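Local coordinates for epimerase family protein SDR39U1 (Homo sapiens, PDB 4B4O), which binds NADPH and is thought to act as an NADP-dependent oxidoreductase of the short-chain dehydrogenase/reductase family, at residues A[130-133]-A[134-137]; A[169-172]-A[173-177]; A[202-205]-A[206-210]. The protein carries 3 engineered substitutions. One frame throughout, in Å; residues are numbered along the deposited sequence.

Contact 1: A[130-133]-A[134-137]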
loop_
_atom_site.group_PDB
_atom_site.type_symbol
_atom_site.label_atom_id
_atom_site.label_comp_id
_atom_site.label_asym_id
_atom_site.label_seq_id
_atom_site.Cartn_x
_atom_site.Cartn_y
_atom_site.Cartn_z
ATOM N N ASP A 130 11.277 -14.356 3.603
ATOM C CA ASP A 130 12.131 -13.519 2.771
ATOM C C ASP A 130 12.201 -12.125 3.385
ATOM O O ASP A 130 11.571 -11.847 4.400
ATOM C CB ASP A 130 11.651 -13.486 1.304
ATOM C CG ASP A 130 10.341 -12.689 1.097
ATOM O OD1 ASP A 130 9.805 -12.057 2.023
ATOM O OD2 ASP A 130 9.802 -12.727 -0.037
ATOM N N PHE A 131 12.936 -11.242 2.745
ATOM C CA PHE A 131 13.126 -9.921 3.287
ATOM C C PHE A 131 11.824 -9.125 3.486
ATOM O O PHE A 131 11.617 -8.484 4.526
ATOM C CB PHE A 131 14.065 -9.127 2.384
ATOM C CG PHE A 131 14.227 -7.700 2.812
ATOM C CD1 PHE A 131 15.201 -7.356 3.720
ATOM C CD2 PHE A 131 13.396 -6.723 2.322
ATOM C CE1 PHE A 131 15.355 -6.053 4.122
ATOM C CE2 PHE A 131 13.536 -5.421 2.725
ATOM C CZ PHE A 131 14.521 -5.086 3.624
ATOM N N PHE A 132 10.965 -9.137 2.472
ATOM C CA PHE A 132 9.743 -8.324 2.513
ATOM C C PHE A 132 8.675 -8.876 3.454
ATOM O O PHE A 132 7.935 -8.117 4.063
ATOM C CB PHE A 132 9.194 -8.143 1.101
ATOM C CG PHE A 132 10.110 -7.378 0.220
ATOM C CD1 PHE A 132 10.279 -6.007 0.407
ATOM C CD2 PHE A 132 10.841 -8.016 -0.762
ATOM C CE1 PHE A 132 11.156 -5.290 -0.374
ATOM C CE2 PHE A 132 11.725 -7.303 -1.566
ATOM C CZ PHE A 132 11.890 -5.934 -1.360
ATOM N N SER A 133 8.606 -10.196 3.579
ATOM C CA SER A 133 7.701 -10.803 4.548
ATOM C C SER A 133 8.180 -10.490 5.973
ATOM O O SER A 133 7.381 -10.077 6.809
ATOM C CB SER A 133 7.565 -12.314 4.305
ATOM O OG SER A 133 8.818 -12.957 4.224
ATOM N N ASN A 134 9.479 -10.656 6.240
ATOM C CA ASN A 134 10.050 -10.236 7.515
ATOM C C ASN A 134 9.828 -8.745 7.769
ATOM O O ASN A 134 9.565 -8.331 8.898
ATOM C CB ASN A 134 11.550 -10.562 7.604
ATOM C CG ASN A 134 11.804 -12.038 7.924
ATOM O OD1 ASN A 134 11.221 -12.568 8.875
ATOM N ND2 ASN A 134 12.668 -12.719 7.141
ATOM N N LEU A 135 9.944 -7.935 6.723
ATOM C CA LEU A 135 9.672 -6.509 6.871
ATOM C C LEU A 135 8.259 -6.310 7.445
ATOM O O LEU A 135 8.088 -5.654 8.446
ATOM C CB LEU A 135 9.843 -5.763 5.526
ATOM C CG LEU A 135 9.418 -4.276 5.437
ATOM C CD1 LEU A 135 10.371 -3.318 6.131
ATOM C CD2 LEU A 135 9.230 -3.866 3.986
ATOM N N VAL A 136 7.264 -6.906 6.817
ATOM C CA VAL A 136 5.887 -6.690 7.220
ATOM C C VAL A 136 5.718 -7.095 8.674
ATOM O O VAL A 136 5.075 -6.387 9.429
ATOM C CB VAL A 136 4.864 -7.381 6.262
ATOM C CG1 VAL A 136 3.450 -7.292 6.812
ATOM C CG2 VAL A 136 4.924 -6.767 4.854
ATOM N N THR A 137 6.306 -8.215 9.090
ATOM C CA THR A 137 6.184 -8.651 10.506
ATOM C C THR A 137 6.691 -7.573 11.464
ATOM O O THR A 137 6.000 -7.164 12.382
ATOM C CB THR A 137 6.917 -10.004 10.787
ATOM O OG1 THR A 137 6.315 -11.045 10.023
ATOM C CG2 THR A 137 6.855 -10.393 12.256
#

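Contact 2: A[169-172]-A[173-177]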
loop_
_atom_site.group_PDB
_atom_site.type_symbol
_atom_site.label_atom_id
_atom_site.label_comp_id
_atom_site.label_asym_id
_atom_site.label_seq_id
_atom_site.Cartn_x
_atom_site.Cartn_y
_atom_site.Cartn_z
ATOM N N GLY A 169 2.884 5.112 -12.661
ATOM C CA GLY A 169 3.898 6.077 -13.037
ATOM C C GLY A 169 4.967 5.471 -13.939
ATOM O O GLY A 169 5.401 6.111 -14.873
ATOM N N HIS A 170 5.399 4.248 -13.649
ATOM C CA HIS A 170 6.408 3.561 -14.450
ATOM C C HIS A 170 5.885 2.850 -15.675
ATOM O O HIS A 170 6.621 2.683 -16.666
ATOM C CB HIS A 170 7.151 2.542 -13.592
ATOM C CG HIS A 170 7.971 3.164 -12.487
ATOM N ND1 HIS A 170 9.039 3.999 -12.740
ATOM C CD2 HIS A 170 7.871 3.042 -11.096
ATOM C CE1 HIS A 170 9.572 4.407 -11.569
ATOM N NE2 HIS A 170 8.850 3.820 -10.551
HETATM N N MSE A 171 4.629 2.407 -15.631
HETATM C CA MSE A 171 4.091 1.522 -16.669
HETATM C C MSE A 171 3.312 2.227 -17.750
HETATM O O MSE A 171 3.183 1.720 -18.861
HETATM C CB MSE A 171 3.149 0.515 -16.018
HETATM C CG MSE A 171 3.896 -0.646 -15.352
HETATM SE SE MSE A 171 2.615 -1.999 -14.668
HETATM C CE MSE A 171 1.906 -0.862 -13.212
ATOM N N LEU A 172 2.798 3.413 -17.459
ATOM C CA LEU A 172 1.742 3.996 -18.268
ATOM C C LEU A 172 2.248 4.453 -19.622
ATOM O O LEU A 172 1.617 4.162 -20.642
ATOM C CB LEU A 172 1.108 5.157 -17.513
ATOM C CG LEU A 172 -0.224 5.779 -17.941
ATOM C CD1 LEU A 172 -1.275 4.703 -18.152
ATOM C CD2 LEU A 172 -0.647 6.802 -16.864
ATOM N N LEU A 173 3.394 5.133 -19.656
ATOM C CA LEU A 173 3.934 5.610 -20.935
ATOM C C LEU A 173 4.361 4.448 -21.850
ATOM O O LEU A 173 3.988 4.432 -23.015
ATOM C CB LEU A 173 5.061 6.616 -20.743
ATOM C CG LEU A 173 5.639 7.242 -22.023
ATOM C CD1 LEU A 173 4.614 7.889 -22.970
ATOM C CD2 LEU A 173 6.712 8.242 -21.642
ATOM N N PRO A 174 5.102 3.459 -21.324
ATOM C CA PRO A 174 5.456 2.339 -22.183
ATOM C C PRO A 174 4.244 1.596 -22.731
ATOM O O PRO A 174 4.196 1.293 -23.922
ATOM C CB PRO A 174 6.279 1.434 -21.253
ATOM C CG PRO A 174 6.880 2.367 -20.271
ATOM C CD PRO A 174 5.838 3.417 -20.044
ATOM N N PHE A 175 3.279 1.300 -21.877
ATOM C CA PHE A 175 2.070 0.645 -22.340
ATOM C C PHE A 175 1.367 1.469 -23.417
ATOM O O PHE A 175 0.963 0.922 -24.455
ATOM C CB PHE A 175 1.107 0.352 -21.186
ATOM C CG PHE A 175 1.287 -0.996 -20.580
ATOM C CD1 PHE A 175 2.305 -1.244 -19.668
ATOM C CD2 PHE A 175 0.439 -2.049 -20.935
ATOM C CE1 PHE A 175 2.477 -2.509 -19.114
ATOM C CE2 PHE A 175 0.608 -3.321 -20.378
ATOM C CZ PHE A 175 1.637 -3.546 -19.479
ATOM N N ARG A 176 1.251 2.773 -23.190
ATOM C CA ARG A 176 0.664 3.662 -24.180
ATOM C C ARG A 176 1.382 3.654 -25.513
ATOM O O ARG A 176 0.779 3.959 -26.531
ATOM C CB ARG A 176 0.595 5.086 -23.645
ATOM C CG ARG A 176 -0.553 5.287 -22.680
ATOM C CD ARG A 176 -0.553 6.687 -22.088
ATOM N NE ARG A 176 -0.927 7.681 -23.086
ATOM C CZ ARG A 176 -0.785 9.002 -22.933
ATOM N NH1 ARG A 176 -0.255 9.485 -21.808
ATOM N NH2 ARG A 176 -1.154 9.854 -23.901
ATOM N N LEU A 177 2.662 3.314 -25.508
ATOM C CA LEU A 177 3.460 3.300 -26.719
ATOM C C LEU A 177 3.554 1.928 -27.361
ATOM O O LEU A 177 4.292 1.733 -28.327
ATOM C CB LEU A 177 4.866 3.848 -26.417
ATOM C CG LEU A 177 4.988 5.372 -26.221
ATOM C CD1 LEU A 177 6.368 5.701 -25.695
ATOM C CD2 LEU A 177 4.717 6.154 -27.495
#

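Contact 3: A[202-205]-A[206-210]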
loop_
_atom_site.group_PDB
_atom_site.type_symbol
_atom_site.label_atom_id
_atom_site.label_comp_id
_atom_site.label_asym_id
_atom_site.label_seq_id
_atom_site.Cartn_x
_atom_site.Cartn_y
_atom_site.Cartn_z
ATOM N N LEU A 202 -9.207 2.457 3.922
ATOM C CA LEU A 202 -8.552 3.188 4.989
ATOM C C LEU A 202 -9.532 4.129 5.685
ATOM O O LEU A 202 -9.573 4.207 6.904
ATOM C CB LEU A 202 -7.363 3.979 4.435
ATOM C CG LEU A 202 -6.161 3.171 3.970
ATOM C CD1 LEU A 202 -5.220 4.081 3.197
ATOM C CD2 LEU A 202 -5.509 2.484 5.145
ATOM N N THR A 203 -10.316 4.848 4.898
ATOM C CA THR A 203 -11.322 5.748 5.436
ATOM C C THR A 203 -12.376 5.002 6.237
ATOM O O THR A 203 -12.823 5.471 7.273
ATOM C CB THR A 203 -11.975 6.542 4.310
ATOM O OG1 THR A 203 -10.971 7.345 3.688
ATOM C CG2 THR A 203 -13.068 7.463 4.840
ATOM N N HIS A 204 -12.801 3.862 5.729
ATOM C CA HIS A 204 -13.766 3.065 6.428
ATOM C C HIS A 204 -13.191 2.585 7.744
ATOM O O HIS A 204 -13.907 2.522 8.752
ATOM C CB HIS A 204 -14.199 1.909 5.533
ATOM C CG HIS A 204 -15.379 1.151 6.053
ATOM N ND1 HIS A 204 -16.546 1.730 6.275
ATOM C CD2 HIS A 204 -15.531 -0.187 6.390
ATOM C CE1 HIS A 204 -17.413 0.821 6.733
ATOM N NE2 HIS A 204 -16.786 -0.356 6.794
ATOM N N ALA A 205 -11.909 2.214 7.748
ATOM C CA ALA A 205 -11.238 1.775 8.978
ATOM C C ALA A 205 -11.229 2.908 10.003
ATOM O O ALA A 205 -11.525 2.714 11.174
ATOM C CB ALA A 205 -9.819 1.310 8.698
ATOM N N LEU A 206 -10.938 4.116 9.527
ATOM C CA LEU A 206 -10.928 5.290 10.393
ATOM C C LEU A 206 -12.320 5.638 10.934
ATOM O O LEU A 206 -12.440 6.030 12.057
ATOM C CB LEU A 206 -10.309 6.490 9.664
ATOM C CG LEU A 206 -8.825 6.377 9.319
ATOM C CD1 LEU A 206 -8.350 7.444 8.338
ATOM C CD2 LEU A 206 -8.015 6.499 10.586
ATOM N N GLU A 207 -13.366 5.495 10.137
ATOM C CA GLU A 207 -14.696 5.966 10.533
ATOM C C GLU A 207 -15.478 4.933 11.329
ATOM O O GLU A 207 -16.123 5.263 12.306
ATOM C CB GLU A 207 -15.518 6.335 9.302
ATOM C CG GLU A 207 -15.010 7.560 8.564
ATOM C CD GLU A 207 -15.834 7.899 7.327
ATOM O OE1 GLU A 207 -16.710 7.113 6.945
ATOM O OE2 GLU A 207 -15.639 8.977 6.744
ATOM N N ALA A 208 -15.459 3.681 10.874
ATOM C CA ALA A 208 -16.324 2.641 11.404
ATOM C C ALA A 208 -15.662 2.007 12.618
ATOM O O ALA A 208 -14.602 1.393 12.510
ATOM C CB ALA A 208 -16.578 1.610 10.312
ATOM N N ASN A 209 -16.294 2.113 13.776
ATOM C CA ASN A 209 -15.633 1.661 14.993
ATOM C C ASN A 209 -15.776 0.147 15.312
ATOM O O ASN A 209 -15.325 -0.291 16.357
ATOM C CB ASN A 209 -16.024 2.540 16.201
ATOM C CG ASN A 209 -17.426 2.285 16.675
ATOM O OD1 ASN A 209 -18.109 1.388 16.159
ATOM N ND2 ASN A 209 -17.871 3.063 17.670
ATOM N N HIS A 210 -16.364 -0.630 14.409
ATOM C CA HIS A 210 -16.350 -2.092 14.516
ATOM C C HIS A 210 -15.165 -2.721 13.801
ATOM O O HIS A 210 -14.938 -3.941 13.899
ATOM C CB HIS A 210 -17.651 -2.692 13.979
ATOM C CG HIS A 210 -17.897 -2.429 12.511
ATOM N ND1 HIS A 210 -18.685 -1.415 12.069
ATOM C CD2 HIS A 210 -17.442 -3.088 11.379
ATOM C CE1 HIS A 210 -18.719 -1.420 10.724
ATOM N NE2 HIS A 210 -17.954 -2.440 10.297
#

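Contact 1: A[130-133]-A[134-137]
With CG of L135 swung opposite its own backbone N (chi1 172°), the side chains of L135 and F132 meet along the first turns of the helix: L135 CD2 comes to the edge of the phenyl ring, near its plane, 4.3 Å from F132 CD1. F131 CD2 lies over the centre of one face of the same ring, 3.7 Å above its plane, and W70 meets both phenylalanines. D130 is the N-cap of helix 131-143, which joins strands 102-108 and 151-161 of the Rossmann-type sheet, and with S133 it forms a capping box. S133 N points almost straight at D130 OD1, at 2.7 Å, while D130 N donates to S133 OG at 2.9 Å. That return bond follows from chi1 of 52°, which tucks OG back toward the helix start, where F129 N also reaches it. The regular i to i+4 ladder starts with N134 N to D130 O at 3.0 Å. L135 also packs on L79 and R82 of helix 72-95; R82 binds NADP, and the L135 side chain lies about 6 Å from the bound NADPH. Further along, T137 N bonds to S133 O at 3.1 Å, and T137 OG1 pairs with G127 O.

Contact 2: A[169-172]-A[173-177]
A Met-aromatic contact between M171 and F175 marks one side of helix 166-176, the helix of the beta-alpha-beta unit that runs from strand 151-161 to strand 192-194. M171 is a selenomethionine; its SE lies 5.5 Å from the F175 ring centroid at an oblique 52° to the ring normal, so it sits neither squarely over the ring nor in its plane. Nearer the backbone, M171 CB is 4.1 Å from F175 CD1. The same side faces helix 225-236, where F228 meets M171 and F232 meets both L172 and the F175 ring.

The helix is kinked at 173-174. The ring of P174 leaves no N-H to give, and CD instead rests against two carbonyls of the preceding turn, 3.5 Å from H170 O and 3.4 Å from M171 O. Regular bonding resumes at once: F175 N donates to M171 O at 3.0 Å, and R176 N to L172 O. M171 O thus has the F175 amide nearly in line with its C=O bond, the P174 CD beside it, and the edge of the F175 ring close by. R176 CG stands beside its own backbone N, opposite the carbonyl carbon (chi1 -78°), which runs the aliphatic chain back along the previous turn, bringing R176 CG to 3.2 Å from L172 O and R176 CD to 4.3 Å from L172 CG.

Contact 3: A[202-205]-A[206-210]
H204 O receives two amides of the last helical turn: A208 N at 2.9 Å, nearly straight at 163°, and E207 N in a weak, bent bond. E207 N gives its better bond to T203 O, also at 2.9 Å, and L206 N donates to L202 O. Past E207 the chain leaves helical geometry at A208, whose methyl then turns back over the imidazole of H204. This is a CH-pi contact, with A208 CB 4.0 Å from the H204 ring centroid and 20° off its normal, displaced toward the rim. With CG of H204 opposite the backbone N (chi1 -170°), the ring is laid along the helix toward its C-terminal end. There the H210 ring approaches obliquely; H204 NE2 and H210 NE2 stand 4.2 Å apart, and both bond to the carbonyl O of T275, a shared acceptor consistent with their closeness.

On another side, T203 and E207 run alongside each other, T203 CG2 touching E207 OE2 at 3.5 Å. The carboxylate continues to a salt bridge with R23 and a hydrogen bond with H25. L202 packs on V104, V106 and V155 of the sheet and on L16 of helix 11-22, while L206 also reaches V104: an apolar helix flank against parallel strands, with a polar C-terminal end, as in the helix layers of a Rossmann-type alpha/beta sandwich.

Overall arrangement
All three contacts are local, each at or near one helix of the NADPH-binding domain, and none touches another. Contacts 1 and 3 are partly buried, whereas contact 2 is largely at the surface; contacts 2 and 3 stand on opposite sides of the chain's centre, about 34 Å apart between centres. They treat different places along a helix: contact 1 starts one with a polar cap and a phenylalanine cluster, contact 2 bends one at a proline and meets helix 225-236 with selenium and aromatic groups, and contact 3 ends one with histidines and a carboxylate. Strand 151-161 links them, following helix 131-143, preceding helix 166-176 and packing against helix 195-207.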